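Local coordinates for immunogenic protein MPT63/MPB63 (Mycobacterium tuberculosis, PDB 1LMI), which is of unknown molecular function but is a major secreted, immunogenic antigen of the tubercle bacillus, built as a beta-sandwich, at residues 3-9 and 124-130; 36-41 and 81-87; 47-53 and 101-107. All blocks are in the same frame, centred on the assembly; numbering follows the deposited sequence.

Interaction 1. Residues 3-9 and 124-130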
loop_
_atom_site.group_PDB
_atom_site.type_symbol
_atom_site.label_atom_id
_atom_site.label_comp_id
_atom_site.label_asym_id
_atom_site.label_seq_id
_atom_site.Cartn_x
_atom_site.Cartn_y
_atom_site.Cartn_z
ATOM N N TYR A 3 8.897 5.775 -14.022
ATOM C CA TYR A 3 7.841 5.333 -13.116
ATOM C C TYR A 3 6.472 5.841 -13.600
ATOM O O TYR A 3 6.424 6.858 -14.285
ATOM C CB TYR A 3 8.135 5.838 -11.723
ATOM C CG TYR A 3 9.216 5.060 -11.014
ATOM C CD1 TYR A 3 10.442 5.621 -10.736
ATOM C CD2 TYR A 3 8.994 3.744 -10.601
ATOM C CE1 TYR A 3 11.448 4.932 -10.082
ATOM C CE2 TYR A 3 9.988 3.046 -9.945
ATOM C CZ TYR A 3 11.205 3.626 -9.686
ATOM O OH TYR A 3 12.175 2.890 -9.028
ATOM N N PRO A 4 5.505 5.121 -13.183
ATOM C CA PRO A 4 5.358 4.010 -12.301
ATOM C C PRO A 4 5.452 2.648 -13.012
ATOM O O PRO A 4 5.250 2.586 -14.210
ATOM C CB PRO A 4 3.964 4.113 -11.664
ATOM C CG PRO A 4 3.362 5.333 -12.279
ATOM C CD PRO A 4 3.386 5.089 -13.749
ATOM N N ILE A 5 5.713 1.655 -12.180
ATOM C CA ILE A 5 5.669 0.241 -12.508
ATOM C C ILE A 5 4.242 -0.227 -12.191
ATOM O O ILE A 5 3.802 -0.020 -11.062
ATOM C CB ILE A 5 6.736 -0.551 -11.742
ATOM C CG1 ILE A 5 8.144 -0.067 -12.107
ATOM C CG2 ILE A 5 6.564 -2.045 -11.951
ATOM C CD1 ILE A 5 9.296 -0.634 -11.355
ATOM N N THR A 6 3.555 -0.785 -13.162
ATOM C CA THR A 6 2.162 -1.168 -13.047
ATOM C C THR A 6 2.036 -2.667 -13.201
ATOM O O THR A 6 2.694 -3.255 -14.074
ATOM C CB THR A 6 1.290 -0.479 -14.120
ATOM O OG1 THR A 6 1.434 0.934 -13.964
ATOM C CG2 THR A 6 -0.188 -0.792 -13.983
ATOM N N GLY A 7 1.174 -3.249 -12.378
ATOM C CA GLY A 7 0.838 -4.654 -12.593
ATOM C C GLY A 7 -0.511 -4.961 -11.992
ATOM O O GLY A 7 -1.316 -4.046 -11.809
ATOM N N LYS A 8 -0.790 -6.204 -11.682
ATOM C CA LYS A 8 -2.092 -6.673 -11.256
ATOM C C LYS A 8 -2.181 -6.824 -9.745
ATOM O O LYS A 8 -1.211 -7.269 -9.132
ATOM C CB LYS A 8 -2.384 -8.046 -11.894
ATOM C CG LYS A 8 -2.738 -7.910 -13.365
ATOM C CD LYS A 8 -1.552 -7.555 -14.243
ATOM C CE LYS A 8 -0.832 -8.788 -14.758
ATOM N NZ LYS A 8 -0.877 -8.928 -16.240
ATOM N N LEU A 9 -3.333 -6.467 -9.190
ATOM C CA LEU A 9 -3.637 -6.907 -7.829
ATOM C C LEU A 9 -3.395 -8.399 -7.721
ATOM O O LEU A 9 -3.827 -9.129 -8.634
ATOM C CB LEU A 9 -5.086 -6.560 -7.477
ATOM C CG LEU A 9 -5.320 -5.059 -7.258
ATOM C CD1 LEU A 9 -6.765 -4.699 -7.545
ATOM C CD2 LEU A 9 -4.898 -4.655 -5.851
ATOM N N GLU A 124 6.067 11.355 -7.116
ATOM C CA GLU A 124 5.471 10.708 -8.266
ATOM C C GLU A 124 4.867 9.356 -7.866
ATOM O O GLU A 124 5.144 8.923 -6.759
ATOM C CB GLU A 124 6.528 10.419 -9.340
ATOM C CG GLU A 124 7.586 9.425 -8.892
ATOM C CD GLU A 124 8.811 9.416 -9.795
ATOM O OE1 GLU A 124 8.638 9.364 -11.026
ATOM O OE2 GLU A 124 9.933 9.457 -9.220
ATOM N N ASP A 125 4.096 8.749 -8.747
ATOM C CA ASP A 125 3.589 7.390 -8.585
ATOM C C ASP A 125 4.754 6.412 -8.846
ATOM O O ASP A 125 5.474 6.544 -9.853
ATOM C CB ASP A 125 2.466 7.031 -9.530
ATOM C CG ASP A 125 1.128 7.659 -9.193
ATOM O OD1 ASP A 125 0.981 8.181 -8.072
ATOM O OD2 ASP A 125 0.250 7.657 -10.091
ATOM N N LEU A 126 4.959 5.469 -7.951
ATOM C CA LEU A 126 6.039 4.490 -8.064
ATOM C C LEU A 126 5.518 3.127 -8.504
ATOM O O LEU A 126 6.066 2.536 -9.443
ATOM C CB LEU A 126 6.760 4.341 -6.715
ATOM C CG LEU A 126 7.547 5.573 -6.253
ATOM C CD1 LEU A 126 8.154 5.298 -4.893
ATOM C CD2 LEU A 126 8.615 5.995 -7.259
ATOM N N LEU A 127 4.485 2.641 -7.837
ATOM C CA LEU A 127 3.951 1.289 -8.067
ATOM C C LEU A 127 2.425 1.346 -8.092
ATOM O O LEU A 127 1.826 2.024 -7.241
ATOM C CB LEU A 127 4.368 0.313 -6.983
ATOM C CG LEU A 127 5.843 0.063 -6.724
ATOM C CD1 LEU A 127 6.079 -0.811 -5.494
ATOM C CD2 LEU A 127 6.442 -0.621 -7.944
ATOM N N ILE A 128 1.823 0.643 -9.052
ATOM C CA ILE A 128 0.371 0.632 -9.177
ATOM C C ILE A 128 -0.117 -0.794 -9.387
ATOM O O ILE A 128 0.468 -1.463 -10.248
ATOM C CB ILE A 128 -0.043 1.518 -10.372
ATOM C CG1 ILE A 128 0.449 2.962 -10.181
ATOM C CG2 ILE A 128 -1.548 1.396 -10.547
ATOM C CD1 ILE A 128 0.150 3.829 -11.386
ATOM N N TRP A 129 -1.124 -1.227 -8.669
ATOM C CA TRP A 129 -1.783 -2.522 -8.776
ATOM C C TRP A 129 -3.221 -2.319 -9.256
ATOM O O TRP A 129 -3.951 -1.570 -8.608
ATOM C CB TRP A 129 -1.820 -3.306 -7.470
ATOM C CG TRP A 129 -0.472 -3.631 -6.887
ATOM C CD1 TRP A 129 0.146 -4.857 -7.000
ATOM C CD2 TRP A 129 0.403 -2.798 -6.139
ATOM N NE1 TRP A 129 1.370 -4.807 -6.356
ATOM C CE2 TRP A 129 1.539 -3.549 -5.819
ATOM C CE3 TRP A 129 0.336 -1.462 -5.705
ATOM C CZ2 TRP A 129 2.595 -3.030 -5.085
ATOM C CZ3 TRP A 129 1.396 -0.939 -4.970
ATOM C CH2 TRP A 129 2.518 -1.728 -4.668
ATOM N N GLU A 130 -3.573 -2.942 -10.374
ATOM C CA GLU A 130 -4.885 -2.740 -10.984
ATOM C C GLU A 130 -5.562 -4.065 -11.271
ATOM O O GLU A 130 -4.931 -5.122 -11.179
ATOM C CB GLU A 130 -4.744 -1.938 -12.274
ATOM C CG GLU A 130 -4.010 -2.626 -13.387
ATOM C CD GLU A 130 -3.658 -1.752 -14.582
ATOM O OE1 GLU A 130 -3.880 -0.530 -14.506
ATOM O OE2 GLU A 130 -3.152 -2.330 -15.573
HETATM O O HOH W 1 6.306 9.132 -12.801
#

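Interaction 2. Residues 36-41 and 81-87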
loop_
_atom_site.group_PDB
_atom_site.type_symbol
_atom_site.label_atom_id
_atom_site.label_comp_id
_atom_site.label_asym_id
_atom_site.label_seq_id
_atom_site.Cartn_x
_atom_site.Cartn_y
_atom_site.Cartn_z
ATOM N N ALA A 36 -13.781 -3.860 9.182
ATOM C CA ALA A 36 -12.958 -3.300 10.248
ATOM C C ALA A 36 -13.586 -2.000 10.760
ATOM O O ALA A 36 -14.096 -1.190 10.005
ATOM C CB ALA A 36 -11.521 -2.982 9.850
ATOM N N VAL A 37 -13.523 -1.851 12.073
ATOM C CA VAL A 37 -13.792 -0.559 12.706
ATOM C C VAL A 37 -12.393 -0.095 13.102
ATOM O O VAL A 37 -11.646 -0.867 13.718
ATOM C CB VAL A 37 -14.812 -0.687 13.834
ATOM C CG1 VAL A 37 -14.627 -2.008 14.577
ATOM C CG2 VAL A 37 -14.731 0.462 14.825
ATOM N N ILE A 38 -12.017 1.097 12.679
ATOM C CA ILE A 38 -10.564 1.376 12.737
ATOM C C ILE A 38 -10.138 1.437 14.190
ATOM O O ILE A 38 -9.376 0.635 14.706
ATOM C CB ILE A 38 -10.264 2.638 11.913
ATOM C CG1 ILE A 38 -10.398 2.395 10.401
ATOM C CG2 ILE A 38 -8.915 3.241 12.250
ATOM C CD1 ILE A 38 -9.189 1.759 9.761
ATOM N N PRO A 39 -10.766 2.354 14.865
ATOM C CA PRO A 39 -10.701 3.786 14.965
ATOM C C PRO A 39 -10.432 4.190 16.407
ATOM O O PRO A 39 -9.547 3.632 17.044
ATOM C CB PRO A 39 -12.135 4.057 14.473
ATOM C CG PRO A 39 -12.889 3.135 15.392
ATOM C CD PRO A 39 -11.953 1.992 15.728
ATOM N N GLY A 40 -11.203 5.124 16.871
ATOM C CA GLY A 40 -11.067 6.433 17.393
ATOM C C GLY A 40 -10.673 7.305 16.195
ATOM O O GLY A 40 -10.205 8.417 16.381
ATOM N N TYR A 41 -10.888 6.778 14.984
ATOM C CA TYR A 41 -10.609 7.494 13.748
ATOM C C TYR A 41 -11.909 8.139 13.245
ATOM O O TYR A 41 -12.947 7.463 13.290
ATOM C CB TYR A 41 -10.006 6.598 12.638
ATOM C CG TYR A 41 -9.736 7.459 11.407
ATOM C CD1 TYR A 41 -10.580 7.546 10.311
ATOM C CD2 TYR A 41 -8.576 8.215 11.383
ATOM C CE1 TYR A 41 -10.319 8.340 9.208
ATOM C CE2 TYR A 41 -8.282 9.021 10.302
ATOM C CZ TYR A 41 -9.151 9.074 9.229
ATOM O OH TYR A 41 -8.823 9.887 8.171
ATOM N N LEU A 81 -4.931 4.993 5.639
ATOM C CA LEU A 81 -5.090 5.432 7.019
ATOM C C LEU A 81 -3.868 4.966 7.790
ATOM O O LEU A 81 -3.921 4.024 8.574
ATOM C CB LEU A 81 -6.371 4.849 7.617
ATOM C CG LEU A 81 -7.621 5.321 6.875
ATOM C CD1 LEU A 81 -8.869 4.956 7.666
ATOM C CD2 LEU A 81 -7.573 6.825 6.646
ATOM N N TRP A 82 -2.743 5.623 7.477
ATOM C CA TRP A 82 -1.460 5.082 7.852
ATOM C C TRP A 82 -1.619 5.756 10.138
ATOM O O TRP A 82 -1.858 6.887 9.851
ATOM C CB TRP A 82 -0.234 5.733 7.295
ATOM C CG TRP A 82 0.248 7.060 7.758
ATOM C CD1 TRP A 82 1.361 7.291 8.527
ATOM C CD2 TRP A 82 -0.326 8.349 7.511
ATOM N NE1 TRP A 82 1.505 8.638 8.768
ATOM C CE2 TRP A 82 0.481 9.308 8.153
ATOM C CE3 TRP A 82 -1.454 8.778 6.803
ATOM C CZ2 TRP A 82 0.218 10.675 8.123
ATOM C CZ3 TRP A 82 -1.704 10.136 6.781
ATOM C CH2 TRP A 82 -0.892 11.074 7.425
ATOM N N GLN A 83 -0.949 4.853 10.703
ATOM C CA GLN A 83 -0.644 3.448 10.563
ATOM C C GLN A 83 -1.970 2.677 10.673
ATOM O O GLN A 83 -2.441 2.271 9.588
ATOM C CB GLN A 83 0.424 2.973 11.538
ATOM C CG GLN A 83 1.832 3.108 10.964
ATOM C CD GLN A 83 2.106 2.215 9.773
ATOM O OE1 GLN A 83 1.223 1.924 8.964
ATOM N NE2 GLN A 83 3.357 1.769 9.650
ATOM N N ALA A 84 -2.821 3.066 11.604
ATOM C CA ALA A 84 -2.589 3.629 12.918
ATOM C C ALA A 84 -3.270 2.737 13.956
ATOM O O ALA A 84 -2.612 1.984 14.676
ATOM C CB ALA A 84 -3.084 5.062 13.011
ATOM N N ALA A 85 -4.603 2.795 14.025
ATOM C CA ALA A 85 -5.299 1.805 14.843
ATOM C C ALA A 85 -5.277 0.479 14.065
ATOM O O ALA A 85 -4.173 -0.048 13.886
ATOM C CB ALA A 85 -6.712 2.212 15.176
ATOM N N GLY A 86 -6.354 0.243 13.345
ATOM C CA GLY A 86 -6.644 -0.782 12.381
ATOM C C GLY A 86 -6.219 -2.186 12.747
ATOM O O GLY A 86 -5.090 -2.424 13.180
ATOM N N PRO A 87 -7.134 -3.148 12.590
ATOM C CA PRO A 87 -6.833 -4.528 12.918
ATOM C C PRO A 87 -5.865 -5.188 11.929
ATOM O O PRO A 87 -5.960 -4.968 10.721
ATOM C CB PRO A 87 -8.181 -5.244 12.833
ATOM C CG PRO A 87 -9.119 -4.316 12.160
ATOM C CD PRO A 87 -8.507 -2.955 12.112
#

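Interaction 3. Residues 47-53 and 101-107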
loop_
_atom_site.group_PDB
_atom_site.type_symbol
_atom_site.label_atom_id
_atom_site.label_comp_id
_atom_site.label_asym_id
_atom_site.label_seq_id
_atom_site.Cartn_x
_atom_site.Cartn_y
_atom_site.Cartn_z
ATOM N N VAL A 47 -15.080 2.074 5.400
ATOM C CA VAL A 47 -13.683 1.616 5.496
ATOM C C VAL A 47 -13.437 0.504 4.461
ATOM O O VAL A 47 -14.240 -0.416 4.354
ATOM C CB VAL A 47 -13.315 1.093 6.875
ATOM C CG1 VAL A 47 -11.874 0.590 6.912
ATOM C CG2 VAL A 47 -13.531 2.174 7.938
ATOM N N TRP A 48 -12.350 0.661 3.721
ATOM C CA TRP A 48 -11.871 -0.381 2.809
ATOM C C TRP A 48 -10.530 -0.879 3.338
ATOM O O TRP A 48 -9.847 -0.263 4.167
ATOM C CB TRP A 48 -11.705 0.140 1.377
ATOM C CG TRP A 48 -13.014 0.081 0.639
ATOM C CD1 TRP A 48 -14.189 0.653 1.057
ATOM C CD2 TRP A 48 -13.257 -0.585 -0.597
ATOM N NE1 TRP A 48 -15.169 0.385 0.115
ATOM C CE2 TRP A 48 -14.617 -0.372 -0.901
ATOM C CE3 TRP A 48 -12.469 -1.335 -1.505
ATOM C CZ2 TRP A 48 -15.215 -0.874 -2.041
ATOM C CZ3 TRP A 48 -13.073 -1.827 -2.632
ATOM C CH2 TRP A 48 -14.429 -1.601 -2.904
ATOM N N GLU A 49 -10.132 -2.056 2.860
ATOM C CA GLU A 49 -8.867 -2.642 3.235
ATOM C C GLU A 49 -8.174 -3.238 1.992
ATOM O O GLU A 49 -8.796 -3.480 0.969
ATOM C CB GLU A 49 -9.024 -3.731 4.295
ATOM C CG GLU A 49 -9.871 -4.920 3.828
ATOM C CD GLU A 49 -9.910 -6.055 4.815
ATOM O OE1 GLU A 49 -10.561 -5.923 5.888
ATOM O OE2 GLU A 49 -9.293 -7.100 4.579
ATOM N N ALA A 50 -6.861 -3.442 2.149
ATOM C CA ALA A 50 -6.138 -4.313 1.231
ATOM C C ALA A 50 -5.122 -5.081 2.103
ATOM O O ALA A 50 -4.814 -4.723 3.245
ATOM C CB ALA A 50 -5.469 -3.607 0.077
ATOM N N THR A 51 -4.593 -6.170 1.564
ATOM C CA THR A 51 -3.533 -6.929 2.205
ATOM C C THR A 51 -2.226 -6.715 1.452
ATOM O O THR A 51 -2.118 -6.996 0.254
ATOM C CB THR A 51 -3.866 -8.419 2.233
ATOM O OG1 THR A 51 -5.069 -8.610 3.015
ATOM C CG2 THR A 51 -2.728 -9.200 2.870
ATOM N N ALA A 52 -1.239 -6.168 2.148
ATOM C CA ALA A 52 0.032 -5.773 1.549
ATOM C C ALA A 52 1.184 -6.525 2.215
ATOM O O ALA A 52 1.139 -6.748 3.430
ATOM C CB ALA A 52 0.262 -4.288 1.687
ATOM N N THR A 53 2.133 -6.899 1.385
ATOM C CA THR A 53 3.325 -7.631 1.822
ATOM C C THR A 53 4.573 -6.982 1.218
ATOM O O THR A 53 4.633 -6.780 -0.004
ATOM C CB THR A 53 3.281 -9.101 1.381
ATOM O OG1 THR A 53 2.040 -9.702 1.817
ATOM C CG2 THR A 53 4.406 -9.908 2.033
ATOM N N SER A 101 7.193 -8.855 5.371
ATOM C CA SER A 101 6.287 -8.369 6.407
ATOM C C SER A 101 4.908 -8.184 5.812
ATOM O O SER A 101 4.834 -7.582 4.729
ATOM C CB SER A 101 6.877 -7.087 7.000
ATOM O OG SER A 101 6.165 -6.598 8.102
ATOM N N THR A 102 3.854 -8.667 6.451
ATOM C CA THR A 102 2.545 -8.561 5.817
ATOM C C THR A 102 1.502 -8.022 6.785
ATOM O O THR A 102 1.669 -8.067 8.010
ATOM C CB THR A 102 2.148 -9.950 5.250
ATOM O OG1 THR A 102 1.055 -9.822 4.346
ATOM C CG2 THR A 102 1.643 -10.839 6.394
ATOM N N GLY A 103 0.409 -7.533 6.204
ATOM C CA GLY A 103 -0.704 -7.130 7.080
ATOM C C GLY A 103 -1.680 -6.296 6.279
ATOM O O GLY A 103 -1.574 -6.111 5.067
ATOM N N LYS A 104 -2.677 -5.761 6.992
ATOM C CA LYS A 104 -3.641 -4.902 6.323
ATOM C C LYS A 104 -3.268 -3.429 6.280
ATOM O O LYS A 104 -2.538 -2.902 7.113
ATOM C CB LYS A 104 -4.986 -5.000 7.080
ATOM C CG LYS A 104 -5.467 -6.439 7.223
ATOM C CD LYS A 104 -5.823 -7.031 5.881
ATOM C CE LYS A 104 -6.991 -7.995 5.899
ATOM N NZ LYS A 104 -6.975 -8.993 6.992
ATOM N N ILE A 105 -3.843 -2.765 5.278
ATOM C CA ILE A 105 -3.808 -1.299 5.185
ATOM C C ILE A 105 -5.257 -0.884 4.964
ATOM O O ILE A 105 -6.032 -1.652 4.379
ATOM C CB ILE A 105 -2.898 -0.809 4.048
ATOM C CG1 ILE A 105 -3.186 -1.489 2.702
ATOM C CG2 ILE A 105 -1.406 -0.955 4.397
ATOM C CD1 ILE A 105 -2.416 -0.903 1.535
ATOM N N TYR A 106 -5.653 0.275 5.447
ATOM C CA TYR A 106 -7.036 0.732 5.357
ATOM C C TYR A 106 -7.199 2.065 4.643
ATOM O O TYR A 106 -6.252 2.838 4.561
ATOM C CB TYR A 106 -7.579 0.836 6.794
ATOM C CG TYR A 106 -7.618 -0.522 7.479
ATOM C CD1 TYR A 106 -8.650 -1.391 7.187
ATOM C CD2 TYR A 106 -6.639 -0.928 8.377
ATOM C CE1 TYR A 106 -8.729 -2.636 7.786
ATOM C CE2 TYR A 106 -6.703 -2.177 8.980
ATOM C CZ TYR A 106 -7.752 -3.019 8.677
ATOM O OH TYR A 106 -7.794 -4.267 9.274
ATOM N N PHE A 107 -8.413 2.325 4.155
ATOM C CA PHE A 107 -8.754 3.550 3.427
ATOM C C PHE A 107 -10.156 4.026 3.842
ATOM O O PHE A 107 -10.996 3.175 4.174
ATOM C CB PHE A 107 -8.727 3.325 1.914
ATOM C CG PHE A 107 -7.477 2.638 1.398
ATOM C CD1 PHE A 107 -6.343 3.347 1.078
ATOM C CD2 PHE A 107 -7.483 1.258 1.249
ATOM C CE1 PHE A 107 -5.227 2.689 0.631
ATOM C CE2 PHE A 107 -6.340 0.591 0.800
ATOM C CZ PHE A 107 -5.203 1.304 0.490
HETATM O O HOH W 2 -10.100 -9.635 5.744
HETATM O O HOH W 3 -9.295 -6.399 8.630
#

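Interaction 1. Residues 3-9 and 124-130
Tyr3 lays one face of its ring over the side chain of Leu126, whose CD2 stands 3.9 Å from the ring centroid and nearly on the ring normal, a clear CH-pi contact. It introduces a parallel beta pairing, by which the edge strand 5-8 joins strand 125-130 in the mixed sheet of the sandwich. As in any parallel pair, alternate residues of one strand, here Ile5 and Gly7, each use N and O to bond the two residues that flank their partner on the other strand: Ile5 N donates to Leu126 O and Ile128 N to Ile5 O, then Gly7 N to Ile128 O and Glu130 N to Gly7 O, all at 2.9 Å. The cis peptide before Pro4 shapes the approach to this ladder, and the Pro4 ring packs on Ile128, with CG 3.7 Å from CD1. Ile5 and Leu127 lie on the other face with Trp129, which reaches strands 12-17 and 22-33 of the second sheet. Leu126 and Leu127 both face Met119 on strand 116-120, a classic beta bulge. Asp125 forms a salt bridge with Arg71. At the far end Leu9 CD2 packs 3.7 Å from Trp129 CB, and the last rung is Leu9 N to Glu130 O, 2.9 Å.

Interaction 2. Residues 36-41 and 81-87
This is a surface contact between two loops, one running from strand 22-33 to strand 46-56 and the other from strand 77-79 to strand 100-109, and it illustrates how irregular segments can dock through apolar side chains with little backbone bonding. Ile38 is central. Its CD1 meets CD1 of Leu81 at 3.8 Å, and its CG2 lies 3.8 Å from CB of Ala85, so one side chain spans the gap between Leu81 and Ala85. Leu81 CD1 sits over one face of the Tyr41 ring, 4.3 Å from its centroid, in a CH-pi contact, and Leu81 CD2 is 3.6 Å from Tyr41 OH. Further along, Ala36 CB packs against Pro87 CG at 3.6 Å. The one hydrogen bond between the segments is weak, from Gly86 N to Ile38 O at 3.3 Å with an angle of 131°. Gly86 adopts a positive phi of 44°, a conformation easily reached without a side chain. Beneath the loops, Tyr106 of strand 100-109 packs on Ala36 and Ile38, and its hydroxyl bonds to Pro87 O. Apolar side chains packed over the end strand of a sheet, with sparse backbone bonding, mark this as loop-to-loop packing at the margin of a beta-sandwich.

Interaction 3. Residues 47-53 and 101-107
Strands 47-53 and 101-107 form a regular antiparallel ladder in which side chains of alternate residues serve two different surroundings. Hydrogen-bonded pairs are Trp48 with Phe107, Ala50 with Ile105 and Ala52 with Gly103; in the first, Trp48 N reaches Phe107 O at 2.9 Å and Phe107 N returns to Trp48 O at 3.0 Å. On the face of these pairs, Ile105 takes chi1 p and chi2 t, with CG1 4.1 Å from Ala50 CB and CD1 4.3 Å from Ala52 CB. Phe107, at chi1 m, brings CE2 to 4.3 Å from Ala50 CB; the small alanines thus lie beside larger neighbours. Trp48 is also m, yet its indole leads away from the partner strand.

The other face is more polar. Glu49 (chi1 p, chi2 t) carries its carboxylate to Ser34 and, through a water, to Tyr106 OH, which also bonds to Pro87 O. The salt bridge from Glu49 OE2 to Lys104 NZ is long at 3.8 Å, and the position of that oxygen is less certain. Tyr106, at chi1 m, sets CE1 3.7 Å from Glu49 CB and CD1 3.8 Å from Val47 CG1. With Thr53 at m and Thr102 at t, the two OG1 atoms of this non-hydrogen-bonded pair come to 2.7 Å and share a hydrogen bond.

Strand 100-109 is the outermost of the four-stranded antiparallel sheet, and 46-56 lies between it and 22-33. Across the sandwich, Ala52 and Ile105 meet Phe68 of strand 68-71, while Phe107 meets Ala70.

In the fold
From the N terminus, the chain enters interaction 1 at once, and its partner strand arrives only near the C terminus, so this parallel pairing closes a loop spanning almost the whole protein. Interactions 2 and 3 are both nested inside it. These two cross: segments 36-41, 47-53, 81-87 and 101-107 alternate, so neither loop contains the other. Interaction 3 fastens the edge of the four-stranded sheet, and interaction 2 packs connecting loops against that edge, the two touching through Tyr106. Interaction 1 belongs to the mixed sheet, with its centre about 25 Å from that of interaction 2, on the opposite side of the chain's centre.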